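Local coordinates for recombination protein uvsY (Enterobacteria phage T4, PDB 4ZWS), which promotes assembly of the UvsX recombinase on single-stranded DNA and helps UvsX displace bound gp32 during phage DNA synthesis, at residues A[12-16]-A[120-124]. Numbering follows the deposited sequence.
Sequences KDVFI and RGFAI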
loop_
_atom_site.group_PDB
_atom_site.type_symbol
_atom_site.label_atom_id
_atom_site.label_comp_id
_atom_site.label_asym_id
_atom_site.label_seq_id
_atom_site.Cartn_x
_atom_site.Cartn_y
_atom_site.Cartn_z
ATOM N N LYS A 12 -12.382 -12.446 -27.787
ATOM C CA LYS A 12 -11.930 -13.013 -29.037
ATOM C C LYS A 12 -10.398 -13.054 -29.065
ATOM O O LYS A 12 -9.815 -14.058 -29.466
ATOM C CB LYS A 12 -12.532 -12.210 -30.199
ATOM C CG LYS A 12 -12.083 -12.585 -31.590
ATOM C CD LYS A 12 -12.737 -11.670 -32.623
ATOM C CE LYS A 12 -12.528 -10.164 -32.325
ATOM N NZ LYS A 12 -11.109 -9.673 -32.287
ATOM N N ASP A 13 -9.756 -11.987 -28.590
ATOM C CA ASP A 13 -8.297 -11.834 -28.665
ATOM C C ASP A 13 -7.490 -12.841 -27.845
ATOM O O ASP A 13 -6.425 -13.283 -28.276
ATOM C CB ASP A 13 -7.894 -10.433 -28.203
ATOM C CG ASP A 13 -8.095 -9.370 -29.266
ATOM O OD1 ASP A 13 -8.337 -9.718 -30.445
ATOM O OD2 ASP A 13 -8.051 -8.172 -28.899
ATOM N N VAL A 14 -7.976 -13.165 -26.650
ATOM C CA VAL A 14 -7.198 -13.968 -25.708
ATOM C C VAL A 14 -7.246 -15.464 -25.987
ATOM O O VAL A 14 -6.463 -16.221 -25.416
ATOM C CB VAL A 14 -7.647 -13.724 -24.246
ATOM C CG1 VAL A 14 -7.454 -12.265 -23.881
ATOM C CG2 VAL A 14 -9.089 -14.116 -24.041
ATOM N N PHE A 15 -8.142 -15.883 -26.876
ATOM C CA PHE A 15 -8.231 -17.288 -27.257
ATOM C C PHE A 15 -6.871 -17.753 -27.764
ATOM O O PHE A 15 -6.168 -17.014 -28.445
ATOM C CB PHE A 15 -9.310 -17.502 -28.324
ATOM C CG PHE A 15 -9.458 -18.931 -28.750
ATOM C CD1 PHE A 15 -10.144 -19.839 -27.953
ATOM C CD2 PHE A 15 -8.898 -19.380 -29.937
ATOM C CE1 PHE A 15 -10.274 -21.177 -28.335
ATOM C CE2 PHE A 15 -9.019 -20.721 -30.328
ATOM C CZ PHE A 15 -9.711 -21.616 -29.525
ATOM N N ILE A 16 -6.474 -18.964 -27.390
ATOM C CA ILE A 16 -5.188 -19.490 -27.837
ATOM C C ILE A 16 -5.353 -20.701 -28.745
ATOM O O ILE A 16 -5.951 -21.701 -28.352
ATOM C CB ILE A 16 -4.308 -19.899 -26.651
ATOM C CG1 ILE A 16 -4.108 -18.721 -25.697
ATOM C CG2 ILE A 16 -2.996 -20.446 -27.149
ATOM C CD1 ILE A 16 -3.366 -19.073 -24.424
ATOM N N ARG A 120 -1.229 -13.886 -20.992
ATOM C CA ARG A 120 -1.413 -14.763 -22.135
ATOM C C ARG A 120 -0.068 -15.171 -22.752
ATOM O O ARG A 120 0.116 -16.323 -23.143
ATOM C CB ARG A 120 -2.292 -14.073 -23.181
ATOM C CG ARG A 120 -2.624 -14.919 -24.402
ATOM C CD ARG A 120 -3.544 -14.160 -25.329
ATOM N NE ARG A 120 -3.915 -14.945 -26.493
ATOM C CZ ARG A 120 -3.216 -14.969 -27.621
ATOM N NH1 ARG A 120 -2.105 -14.251 -27.732
ATOM N NH2 ARG A 120 -3.622 -15.718 -28.635
ATOM N N GLY A 121 0.869 -14.230 -22.826
ATOM C CA GLY A 121 2.189 -14.534 -23.335
ATOM C C GLY A 121 2.867 -15.630 -22.530
ATOM O O GLY A 121 3.486 -16.533 -23.088
ATOM N N PHE A 122 2.743 -15.562 -21.214
ATOM C CA PHE A 122 3.330 -16.580 -20.361
ATOM C C PHE A 122 2.615 -17.919 -20.484
ATOM O O PHE A 122 3.269 -18.964 -20.479
ATOM C CB PHE A 122 3.375 -16.118 -18.917
ATOM C CG PHE A 122 4.340 -14.998 -18.692
ATOM C CD1 PHE A 122 5.699 -15.263 -18.545
ATOM C CD2 PHE A 122 3.897 -13.686 -18.593
ATOM C CE1 PHE A 122 6.606 -14.239 -18.337
ATOM C CE2 PHE A 122 4.794 -12.658 -18.375
ATOM C CZ PHE A 122 6.151 -12.935 -18.248
ATOM N N ALA A 123 1.285 -17.894 -20.548
ATOM C CA ALA A 123 0.535 -19.130 -20.741
ATOM C C ALA A 123 1.032 -19.853 -21.996
ATOM O O ALA A 123 1.256 -21.064 -21.984
ATOM C CB ALA A 123 -0.940 -18.849 -20.850
ATOM N N ILE A 124 1.221 -19.100 -23.073
ATOM C CA ILE A 124 1.694 -19.676 -24.324
ATOM C C ILE A 124 3.073 -20.307 -24.163
ATOM O O ILE A 124 3.301 -21.421 -24.629
ATOM C CB ILE A 124 1.732 -18.615 -25.438
ATOM C CG1 ILE A 124 0.311 -18.113 -25.715
ATOM C CG2 ILE A 124 2.377 -19.178 -26.693
ATOM C CD1 ILE A 124 0.216 -16.936 -26.666
#
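Arg120 of helix 91-135 has the largest share of this contact, about 85 Å² of buried surface; Ile16 follows with 69 Å². The chi1 to chi3 angles of Arg120 are all t, so its side chain runs extended to residues 13-15. There the guanidinium donates two hydrogen bonds to main-chain carbonyls, from Arg120 NE to Val14 O (3.0 Å) and from Arg120 NH2 to Phe15 O (2.9 Å). Both oxygens lie near the guanidinium plane, and the Asp13 carbonyl lies over one face. Glu24 and Asn28 of helix 21-64 bind the same guanidinium, through a salt bridge and a hydrogen bond. Ile16 adds the apolar part. Ile16 CD1 packs on Ile124 CG1 at 4.0 Å and on Ala123 CB at 4.3 Å. Val29 and Ala26 of a second subunit pack on Arg120 and Ile16, so the contact also borders a subunit interface of the heptamer. Both hydrogen bonds from Arg120 to residues 12-16 end on main-chain oxygens. One buried cation thus joins residues 13-16 to both long helices, and its charge is met by Glu24.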